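Local coordinates for protein telomerase reverse transcriptase (Takifugu rubripes, PDB 4LMO) that lengthens chromosome ends by copying an RNA template, and binds telomerase RNA through the RNA-binding domain described here, at residues A107-L113 with K243-A248; L138-N144 with K172-C178; L169-I173 with L201-A206. All blocks are in the same frame, centred on the assembly; numbering follows the deposited sequence.

How the interactions relate
Interactions 2 and 3 are neighbours, their centres about 9 Å apart. They share Lys172 and Ile173, and Cys178 SG packs on Leu201 CD1 at 3.9 Å. Together they hold the chain that follows helix 166-169 between the start of helix 142-158 and the middle of helix 191-220. All three contacts are partly buried. Interaction 2, on the helix-start side, is mainly polar, with a capping serine, two asparagines and a histidine; interaction 3, on the long-helix side, is apolar, and its leucines are buried. Interaction 1 lies across the chain's centre, about 45 and 41 Å from them between centres. It is a peripheral, apolar contact that joins a short helical turn to the C-terminal helix and encloses both others in sequence.

Interaction 1: residues A107-L113 with K243-A248; sequences AELSSFL and KLQDLA
Ala107 and Glu108 run extended into a single, weakly bonded helical turn, with hydrogen bonds from Ser111 N to Glu108 O (3.1 Å) and Phe112 N to Leu109 O (3.2 Å). The partner, 243-248, is regular helix; the closest CA atoms are those of Leu109 and Leu247, 6.2 Å apart. Ala107 touches through its backbone, O lying 4.0 Å from Leu247 CD2. Leu109 (chi1 t) reaches over the helix, its CD1 3.5 Å from Leu244 O, 3.8 Å from Leu247 CB and 3.9 Å from Ala248 CB. This i, i+3, i+4 apolar face of the C-terminal helix 238-251 is covered by helical turn 109-112 and its flanking residues, ahead of helix 119-133, at the periphery of the telomerase RNA-binding domain. Phe112 (chi1 m) points at the helix: CB meets Leu244 CD2 and CE2 meets Leu247 CD1, both at 3.8 Å, while Lys243 CG sits over the ring face in a CH-pi contact, 4.1 Å from its centroid. Leu113 (mt) brings CD2 to 3.8 Å from Leu244 CD2, and its carbonyl O is hydrogen-bonded to the Tyr236 hydroxyl.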
loop_
_atom_site.group_PDB
_atom_site.type_symbol
_atom_site.label_atom_id
_atom_site.label_comp_id
_atom_site.label_asym_id
_atom_site.label_seq_id
_atom_site.Cartn_x
_atom_site.Cartn_y
_atom_site.Cartn_z
ATOM N N ALA A 107 -6.176 32.363 -2.821
ATOM C CA ALA A 107 -6.440 31.774 -4.134
ATOM C C ALA A 107 -7.887 31.286 -4.253
ATOM O O ALA A 107 -8.517 30.929 -3.253
ATOM C CB ALA A 107 -5.461 30.645 -4.417
ATOM N N GLU A 108 -8.404 31.283 -5.479
ATOM C CA GLU A 108 -9.778 30.852 -5.751
ATOM C C GLU A 108 -9.872 29.340 -5.974
ATOM O O GLU A 108 -8.856 28.672 -6.175
ATOM C CB GLU A 108 -10.352 31.613 -6.950
ATOM C CG GLU A 108 -10.722 33.061 -6.650
ATOM C CD GLU A 108 -11.159 33.844 -7.881
ATOM O OE1 GLU A 108 -11.293 33.248 -8.973
ATOM O OE2 GLU A 108 -11.372 35.069 -7.755
ATOM N N LEU A 109 -11.096 28.813 -5.930
ATOM C CA LEU A 109 -11.354 27.379 -6.089
ATOM C C LEU A 109 -10.844 26.831 -7.424
ATOM O O LEU A 109 -10.269 25.740 -7.475
ATOM C CB LEU A 109 -12.852 27.087 -5.948
ATOM C CG LEU A 109 -13.269 25.618 -5.801
ATOM C CD1 LEU A 109 -13.411 25.248 -4.333
ATOM C CD2 LEU A 109 -14.575 25.357 -6.535
ATOM N N SER A 110 -11.056 27.596 -8.493
ATOM C CA SER A 110 -10.666 27.195 -9.847
ATOM C C SER A 110 -9.148 27.087 -10.035
ATOM O O SER A 110 -8.682 26.449 -10.981
ATOM C CB SER A 110 -11.270 28.149 -10.884
ATOM O OG SER A 110 -10.983 29.501 -10.567
ATOM N N SER A 111 -8.392 27.710 -9.134
ATOM C CA SER A 111 -6.932 27.629 -9.134
ATOM C C SER A 111 -6.433 26.206 -8.859
ATOM O O SER A 111 -5.406 25.786 -9.398
ATOM C CB SER A 111 -6.351 28.608 -8.106
ATOM O OG SER A 111 -4.950 28.444 -7.953
ATOM N N PHE A 112 -7.172 25.469 -8.031
ATOM C CA PHE A 112 -6.743 24.146 -7.572
ATOM C C PHE A 112 -7.380 22.980 -8.326
ATOM O O PHE A 112 -6.884 21.857 -8.258
ATOM C CB PHE A 112 -6.972 24.004 -6.064
ATOM C CG PHE A 112 -6.267 25.045 -5.244
ATOM C CD1 PHE A 112 -4.924 24.899 -4.911
ATOM C CD2 PHE A 112 -6.945 26.177 -4.803
ATOM C CE1 PHE A 112 -4.269 25.862 -4.157
ATOM C CE2 PHE A 112 -6.297 27.143 -4.049
ATOM C CZ PHE A 112 -4.958 26.986 -3.726
ATOM N N LEU A 113 -8.470 23.246 -9.043
ATOM C CA LEU A 113 -9.157 22.208 -9.822
ATOM C C LEU A 113 -8.262 21.479 -10.843
ATOM O O LEU A 113 -8.360 20.259 -10.974
ATOM C CB LEU A 113 -10.427 22.756 -10.492
ATOM C CG LEU A 113 -11.601 23.181 -9.597
ATOM C CD1 LEU A 113 -12.651 23.917 -10.413
ATOM C CD2 LEU A 113 -12.232 21.998 -8.875
ATOM N N LYS A 243 -8.030 21.264 0.583
ATOM C CA LYS A 243 -8.142 22.677 0.207
ATOM C C LYS A 243 -9.412 22.951 -0.610
ATOM O O LYS A 243 -10.094 23.952 -0.383
ATOM C CB LYS A 243 -6.900 23.129 -0.572
ATOM C CG LYS A 243 -6.798 24.634 -0.809
ATOM C CD LYS A 243 -5.776 25.312 0.098
ATOM C CE LYS A 243 -6.337 25.658 1.471
ATOM N NZ LYS A 243 -5.431 26.573 2.224
ATOM N N LEU A 244 -9.720 22.064 -1.557
ATOM C CA LEU A 244 -10.924 22.201 -2.384
ATOM C C LEU A 244 -12.207 22.123 -1.557
ATOM O O LEU A 244 -13.133 22.903 -1.775
ATOM C CB LEU A 244 -10.955 21.151 -3.502
ATOM C CG LEU A 244 -10.032 21.321 -4.713
ATOM C CD1 LEU A 244 -9.994 20.037 -5.526
ATOM C CD2 LEU A 244 -10.448 22.497 -5.590
ATOM N N GLN A 245 -12.250 21.185 -0.613
ATOM C CA GLN A 245 -13.390 21.042 0.293
ATOM C C GLN A 245 -13.584 22.286 1.153
ATOM O O GLN A 245 -14.709 22.753 1.333
ATOM C CB GLN A 245 -13.223 19.805 1.185
ATOM C CG GLN A 245 -13.401 18.481 0.458
ATOM C CD GLN A 245 -14.796 18.312 -0.115
ATOM O OE1 GLN A 245 -15.789 18.377 0.610
ATOM N NE2 GLN A 245 -14.877 18.097 -1.420
ATOM N N ASP A 246 -12.477 22.817 1.667
ATOM C CA ASP A 246 -12.486 24.003 2.516
ATOM C C ASP A 246 -13.039 25.239 1.802
ATOM O O ASP A 246 -13.925 25.915 2.325
ATOM C CB ASP A 246 -11.079 24.285 3.051
ATOM C CG ASP A 246 -11.044 25.446 4.028
ATOM O OD1 ASP A 246 -11.892 25.480 4.949
ATOM O OD2 ASP A 246 -10.165 26.321 3.878
ATOM N N LEU A 247 -12.513 25.522 0.609
ATOM C CA LEU A 247 -12.913 26.700 -0.166
ATOM C C LEU A 247 -14.328 26.580 -0.730
ATOM O O LEU A 247 -15.011 27.588 -0.921
ATOM C CB LEU A 247 -11.921 26.963 -1.304
ATOM C CG LEU A 247 -10.464 27.306 -0.975
ATOM C CD1 LEU A 247 -9.588 27.066 -2.194
ATOM C CD2 LEU A 247 -10.315 28.739 -0.485
ATOM N N ALA A 248 -14.758 25.349 -0.996
ATOM C CA ALA A 248 -16.113 25.090 -1.482
ATOM C C ALA A 248 -17.157 25.292 -0.385
ATOM O O ALA A 248 -18.284 25.708 -0.665
ATOM C CB ALA A 248 -16.213 23.685 -2.059
#

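Interaction 2: residues L138-N144 with K172-C178; sequences LWGSEHN and KIKVNNC
The break between helices 136-139 and 142-158 packs against the loop 172-178, which includes a 3-10 turn at 175-177. CA atoms come nearest at Gly140-Cys178 (3.9 Å) and Asn144-Ile173 (5.7 Å). Gly140 leaves the first helix with positive phi (93°, psi -46°); a CB here would be jammed against Trp139 O and would also clash with Cys178 SG, which lies 3.8 Å from Gly140 CA. Ser141, chi1 p, is the N-cap of the next helix: OG accepts from Asn144 N (3.1 Å) and also from Asn177 ND2 (2.6 Å), whose side chain points across with chi1 m. His143, chi1 t, swings its ring over the loop, so that Lys174 CE makes a CH-pi contact with one face, 3.9 Å from the centroid, and Lys172 O lies at the ring edge, 3.2 Å from CE1. Asn144, chi1 m, is buried against Ile173, Lys174 and Asn177. The loop belongs to a region that probably interacts with the RNA template, as in related telomerases; Asn176 OD1 is hydrogen-bonded to Arg197 NH2 of helix 191-220. Sharing one serine acceptor ties the cap of helix 142-158 directly to this loop.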
loop_
_atom_site.group_PDB
_atom_site.type_symbol
_atom_site.label_atom_id
_atom_site.label_comp_id
_atom_site.label_asym_id
_atom_site.label_seq_id
_atom_site.Cartn_x
_atom_site.Cartn_y
_atom_site.Cartn_z
ATOM N N LEU A 138 12.899 -10.335 -1.462
ATOM C CA LEU A 138 11.493 -10.739 -1.446
ATOM C C LEU A 138 10.896 -10.876 -2.845
ATOM O O LEU A 138 9.985 -11.681 -3.057
ATOM C CB LEU A 138 10.645 -9.780 -0.605
ATOM C CG LEU A 138 10.621 -9.959 0.916
ATOM C CD1 LEU A 138 9.767 -8.878 1.557
ATOM C CD2 LEU A 138 10.112 -11.335 1.320
ATOM N N TRP A 139 11.409 -10.088 -3.790
ATOM C CA TRP A 139 10.998 -10.176 -5.194
ATOM C C TRP A 139 11.397 -11.486 -5.813
ATOM O O TRP A 139 10.705 -12.000 -6.690
ATOM C CB TRP A 139 11.574 -9.022 -6.011
ATOM C CG TRP A 139 11.029 -7.663 -5.640
ATOM C CD1 TRP A 139 11.730 -6.586 -5.104
ATOM C CD2 TRP A 139 9.640 -7.190 -5.764
ATOM N NE1 TRP A 139 10.899 -5.515 -4.897
ATOM C CE2 TRP A 139 9.634 -5.808 -5.266
ATOM C CE3 TRP A 139 8.450 -7.749 -6.218
ATOM C CZ2 TRP A 139 8.477 -5.042 -5.237
ATOM C CZ3 TRP A 139 7.289 -6.966 -6.184
ATOM C CH2 TRP A 139 7.305 -5.645 -5.706
ATOM N N GLY A 140 12.519 -12.039 -5.357
ATOM C CA GLY A 140 13.030 -13.306 -5.877
ATOM C C GLY A 140 14.018 -13.111 -7.012
ATOM O O GLY A 140 15.076 -13.740 -7.033
ATOM N N SER A 141 13.661 -12.239 -7.954
ATOM C CA SER A 141 14.509 -11.912 -9.100
ATOM C C SER A 141 14.164 -10.549 -9.693
ATOM O O SER A 141 13.103 -9.986 -9.409
ATOM C CB SER A 141 14.387 -12.983 -10.186
ATOM O OG SER A 141 13.062 -13.052 -10.691
ATOM N N GLU A 142 15.069 -10.036 -10.523
ATOM C CA GLU A 142 14.863 -8.789 -11.253
ATOM C C GLU A 142 13.710 -8.943 -12.245
ATOM O O GLU A 142 12.939 -8.010 -12.469
ATOM C CB GLU A 142 16.152 -8.390 -11.978
ATOM C CG GLU A 142 16.219 -6.935 -12.425
ATOM C CD GLU A 142 16.496 -5.956 -11.292
ATOM O OE1 GLU A 142 16.723 -6.386 -10.138
ATOM O OE2 GLU A 142 16.479 -4.735 -11.558
ATOM N N HIS A 143 13.602 -10.136 -12.824
ATOM C CA HIS A 143 12.490 -10.506 -13.695
ATOM C C HIS A 143 11.154 -10.404 -12.992
ATOM O O HIS A 143 10.194 -9.876 -13.554
ATOM C CB HIS A 143 12.723 -11.909 -14.248
ATOM C CG HIS A 143 11.503 -12.539 -14.873
ATOM N ND1 HIS A 143 10.734 -13.425 -14.216
ATOM C CD2 HIS A 143 10.938 -12.387 -16.136
ATOM C CE1 HIS A 143 9.726 -13.823 -15.014
ATOM N NE2 HIS A 143 9.851 -13.185 -16.190
ATOM N N ASN A 144 11.087 -10.893 -11.754
ATOM C CA ASN A 144 9.847 -10.864 -10.972
ATOM C C ASN A 144 9.417 -9.464 -10.515
ATOM O O ASN A 144 8.225 -9.165 -10.476
ATOM C CB ASN A 144 9.931 -11.819 -9.772
ATOM C CG ASN A 144 9.711 -13.277 -10.158
ATOM O OD1 ASN A 144 9.786 -14.167 -9.312
ATOM N ND2 ASN A 144 9.434 -13.526 -11.431
ATOM N N LYS A 172 3.305 -15.703 -15.223
ATOM C CA LYS A 172 4.714 -15.751 -15.641
ATOM C C LYS A 172 5.711 -15.346 -14.554
ATOM O O LYS A 172 6.905 -15.216 -14.829
ATOM C CB LYS A 172 4.961 -14.952 -16.931
ATOM C CG LYS A 172 4.442 -15.619 -18.195
ATOM C CD LYS A 172 4.732 -14.778 -19.431
ATOM C CE LYS A 172 3.858 -13.535 -19.490
ATOM N NZ LYS A 172 4.090 -12.757 -20.738
ATOM N N ILE A 173 5.226 -15.143 -13.331
ATOM C CA ILE A 173 6.110 -14.975 -12.179
ATOM C C ILE A 173 6.799 -16.312 -11.921
ATOM O O ILE A 173 6.151 -17.363 -11.919
ATOM C CB ILE A 173 5.342 -14.503 -10.916
ATOM C CG1 ILE A 173 4.821 -13.066 -11.089
ATOM C CG2 ILE A 173 6.198 -14.636 -9.659
ATOM C CD1 ILE A 173 5.871 -11.970 -11.017
ATOM N N LYS A 174 8.116 -16.272 -11.744
ATOM C CA LYS A 174 8.883 -17.469 -11.433
ATOM C C LYS A 174 8.904 -17.676 -9.923
ATOM O O LYS A 174 9.680 -17.036 -9.208
ATOM C CB LYS A 174 10.305 -17.367 -11.992
ATOM C CG LYS A 174 10.397 -17.315 -13.510
ATOM C CD LYS A 174 11.804 -16.943 -13.956
ATOM C CE LYS A 174 11.889 -16.728 -15.459
ATOM N NZ LYS A 174 12.015 -18.005 -16.215
ATOM N N VAL A 175 8.038 -18.570 -9.452
ATOM C CA VAL A 175 7.871 -18.851 -8.022
ATOM C C VAL A 175 9.186 -19.269 -7.356
ATOM O O VAL A 175 9.515 -18.800 -6.259
ATOM C CB VAL A 175 6.779 -19.925 -7.785
ATOM C CG1 VAL A 175 6.657 -20.284 -6.308
ATOM C CG2 VAL A 175 5.434 -19.446 -8.317
ATOM N N ASN A 176 9.942 -20.125 -8.038
ATOM C CA ASN A 176 11.160 -20.705 -7.474
ATOM C C ASN A 176 12.353 -19.750 -7.362
ATOM O O ASN A 176 13.351 -20.082 -6.720
ATOM C CB ASN A 176 11.533 -21.999 -8.205
ATOM C CG ASN A 176 10.564 -23.137 -7.911
ATOM O OD1 ASN A 176 9.893 -23.156 -6.874
ATOM N ND2 ASN A 176 10.494 -24.101 -8.823
ATOM N N ASN A 177 12.245 -18.570 -7.977
ATOM C CA ASN A 177 13.228 -17.503 -7.792
ATOM C C ASN A 177 13.257 -17.001 -6.349
ATOM O O ASN A 177 14.279 -16.509 -5.872
ATOM C CB ASN A 177 12.943 -16.326 -8.732
ATOM C CG ASN A 177 13.301 -16.623 -10.180
ATOM O OD1 ASN A 177 13.826 -17.688 -10.505
ATOM N ND2 ASN A 177 13.013 -15.673 -11.059
ATOM N N CYS A 178 12.126 -17.135 -5.663
ATOM C CA CYS A 178 11.984 -16.675 -4.289
ATOM C C CYS A 178 12.449 -17.746 -3.308
ATOM O O CYS A 178 11.710 -18.692 -3.009
ATOM C CB CYS A 178 10.529 -16.291 -4.008
ATOM S SG CYS A 178 9.774 -15.240 -5.267
#

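Interaction 3: residues L169-I173 with L201-A206; sequences LMWKI and LGQFLA
Segment 201-206 is regular helix, with Leu205 N bonded to Leu201 O (2.9 Å); opposite it, after helix 166-169, a type II beta turn from Met170 to Ile173 reverses the chain, closed by Ile173 N to Met170 O (3.0 Å). CA atoms pair most closely as Met170-Gly202 (7.0 Å) and Leu169-Leu205 (7.5 Å). Leu201 (tp) points at the turn, its CD2 3.9 Å from Met170 CE and 3.8 Å from Ile173 CG2. Gly202 CA lies 3.9 Å from Met170 SD; Met170 curls there with all three chi angles m. In the mainly helical RNA-binding domain of telomerase, this packs the turn against the long helix 191-220, while Ile173 also touches Leu147 of helix 142-158. Leu205, the most covered residue of 201-206 in this contact, places CD2 3.5 Å from Met170 SD and 4.2 Å from Ile173 CG1, and its carbonyl O, bonded to the Tyr148 hydroxyl, lies 3.5 Å from Leu169 CD2. Ala206 brings CA to 4.0 Å from the same Leu169 CD2.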
loop_
_atom_site.group_PDB
_atom_site.type_symbol
_atom_site.label_atom_id
_atom_site.label_comp_id
_atom_site.label_asym_id
_atom_site.label_seq_id
_atom_site.Cartn_x
_atom_site.Cartn_y
_atom_site.Cartn_z
ATOM N N LEU A 169 -1.989 -11.343 -11.821
ATOM C CA LEU A 169 -0.883 -10.802 -11.040
ATOM C C LEU A 169 0.313 -11.756 -11.020
ATOM O O LEU A 169 1.464 -11.320 -11.081
ATOM C CB LEU A 169 -1.355 -10.503 -9.613
ATOM C CG LEU A 169 -0.633 -9.421 -8.806
ATOM C CD1 LEU A 169 -0.719 -8.063 -9.491
ATOM C CD2 LEU A 169 -1.201 -9.347 -7.393
ATOM N N MET A 170 0.026 -13.055 -10.953
ATOM C CA MET A 170 1.051 -14.092 -10.814
ATOM C C MET A 170 1.553 -14.628 -12.156
ATOM O O MET A 170 2.500 -15.416 -12.194
ATOM C CB MET A 170 0.510 -15.264 -9.988
ATOM C CG MET A 170 0.223 -14.957 -8.526
ATOM S SD MET A 170 1.672 -15.080 -7.461
ATOM C CE MET A 170 2.152 -16.792 -7.688
ATOM N N TRP A 171 0.917 -14.210 -13.246
ATOM C CA TRP A 171 1.202 -14.772 -14.566
ATOM C C TRP A 171 2.628 -14.578 -14.989
ATOM O O TRP A 171 3.112 -13.447 -15.093
ATOM C CB TRP A 171 0.243 -14.223 -15.616
ATOM C CG TRP A 171 0.329 -14.940 -16.944
ATOM C CD1 TRP A 171 0.424 -16.314 -17.163
ATOM C CD2 TRP A 171 0.309 -14.342 -18.289
ATOM N NE1 TRP A 171 0.475 -16.595 -18.505
ATOM C CE2 TRP A 171 0.407 -15.461 -19.236
ATOM C CE3 TRP A 171 0.224 -13.043 -18.784
ATOM C CZ2 TRP A 171 0.421 -15.264 -20.611
ATOM C CZ3 TRP A 171 0.239 -12.858 -20.173
ATOM C CH2 TRP A 171 0.335 -13.943 -21.063
ATOM N N LYS A 172 3.305 -15.703 -15.223
ATOM C CA LYS A 172 4.714 -15.751 -15.641
ATOM C C LYS A 172 5.711 -15.346 -14.554
ATOM O O LYS A 172 6.905 -15.216 -14.829
ATOM C CB LYS A 172 4.961 -14.952 -16.931
ATOM C CG LYS A 172 4.442 -15.619 -18.195
ATOM C CD LYS A 172 4.732 -14.778 -19.431
ATOM C CE LYS A 172 3.858 -13.535 -19.490
ATOM N NZ LYS A 172 4.090 -12.757 -20.738
ATOM N N ILE A 173 5.226 -15.143 -13.331
ATOM C CA ILE A 173 6.110 -14.975 -12.179
ATOM C C ILE A 173 6.799 -16.312 -11.921
ATOM O O ILE A 173 6.151 -17.363 -11.919
ATOM C CB ILE A 173 5.342 -14.503 -10.916
ATOM C CG1 ILE A 173 4.821 -13.066 -11.089
ATOM C CG2 ILE A 173 6.198 -14.636 -9.659
ATOM C CD1 ILE A 173 5.871 -11.970 -11.017
ATOM N N LEU A 201 3.293 -17.153 -1.980
ATOM C CA LEU A 201 3.657 -16.027 -2.836
ATOM C C LEU A 201 2.427 -15.277 -3.345
ATOM O O LEU A 201 2.459 -14.053 -3.493
ATOM C CB LEU A 201 4.526 -16.487 -4.013
ATOM C CG LEU A 201 5.073 -15.399 -4.950
ATOM C CD1 LEU A 201 6.115 -14.526 -4.262
ATOM C CD2 LEU A 201 5.649 -16.020 -6.209
ATOM N N GLY A 202 1.354 -16.018 -3.615
ATOM C CA GLY A 202 0.072 -15.420 -3.966
ATOM C C GLY A 202 -0.382 -14.453 -2.891
ATOM O O GLY A 202 -0.660 -13.288 -3.177
ATOM N N GLN A 203 -0.435 -14.934 -1.648
ATOM C CA GLN A 203 -0.814 -14.107 -0.501
ATOM C C GLN A 203 -0.005 -12.815 -0.418
ATOM O O GLN A 203 -0.561 -11.745 -0.175
ATOM C CB GLN A 203 -0.635 -14.877 0.803
ATOM C CG GLN A 203 -1.738 -15.864 1.139
ATOM C CD GLN A 203 -1.403 -16.674 2.378
ATOM O OE1 GLN A 203 -0.426 -17.425 2.400
ATOM N NE2 GLN A 203 -2.209 -16.518 3.421
ATOM N N PHE A 204 1.307 -12.926 -0.615
ATOM C CA PHE A 204 2.205 -11.782 -0.495
ATOM C C PHE A 204 2.017 -10.790 -1.643
ATOM O O PHE A 204 1.823 -9.598 -1.409
ATOM C CB PHE A 204 3.666 -12.239 -0.390
ATOM C CG PHE A 204 4.667 -11.119 -0.513
ATOM C CD1 PHE A 204 4.860 -10.217 0.530
ATOM C CD2 PHE A 204 5.421 -10.973 -1.670
ATOM C CE1 PHE A 204 5.783 -9.187 0.418
ATOM C CE2 PHE A 204 6.344 -9.946 -1.790
ATOM C CZ PHE A 204 6.527 -9.051 -0.744
ATOM N N LEU A 205 2.077 -11.287 -2.876
ATOM C CA LEU A 205 1.870 -10.446 -4.055
ATOM C C LEU A 205 0.491 -9.781 -4.049
ATOM O O LEU A 205 0.365 -8.606 -4.401
ATOM C CB LEU A 205 2.096 -11.252 -5.343
ATOM C CG LEU A 205 3.450 -11.134 -6.066
ATOM C CD1 LEU A 205 4.646 -11.109 -5.126
ATOM C CD2 LEU A 205 3.619 -12.234 -7.106
ATOM N N ALA A 206 -0.530 -10.526 -3.629
ATOM C CA ALA A 206 -1.890 -9.995 -3.537
ATOM C C ALA A 206 -2.016 -8.960 -2.425
ATOM O O ALA A 206 -2.705 -7.951 -2.596
ATOM C CB ALA A 206 -2.905 -11.113 -3.351
#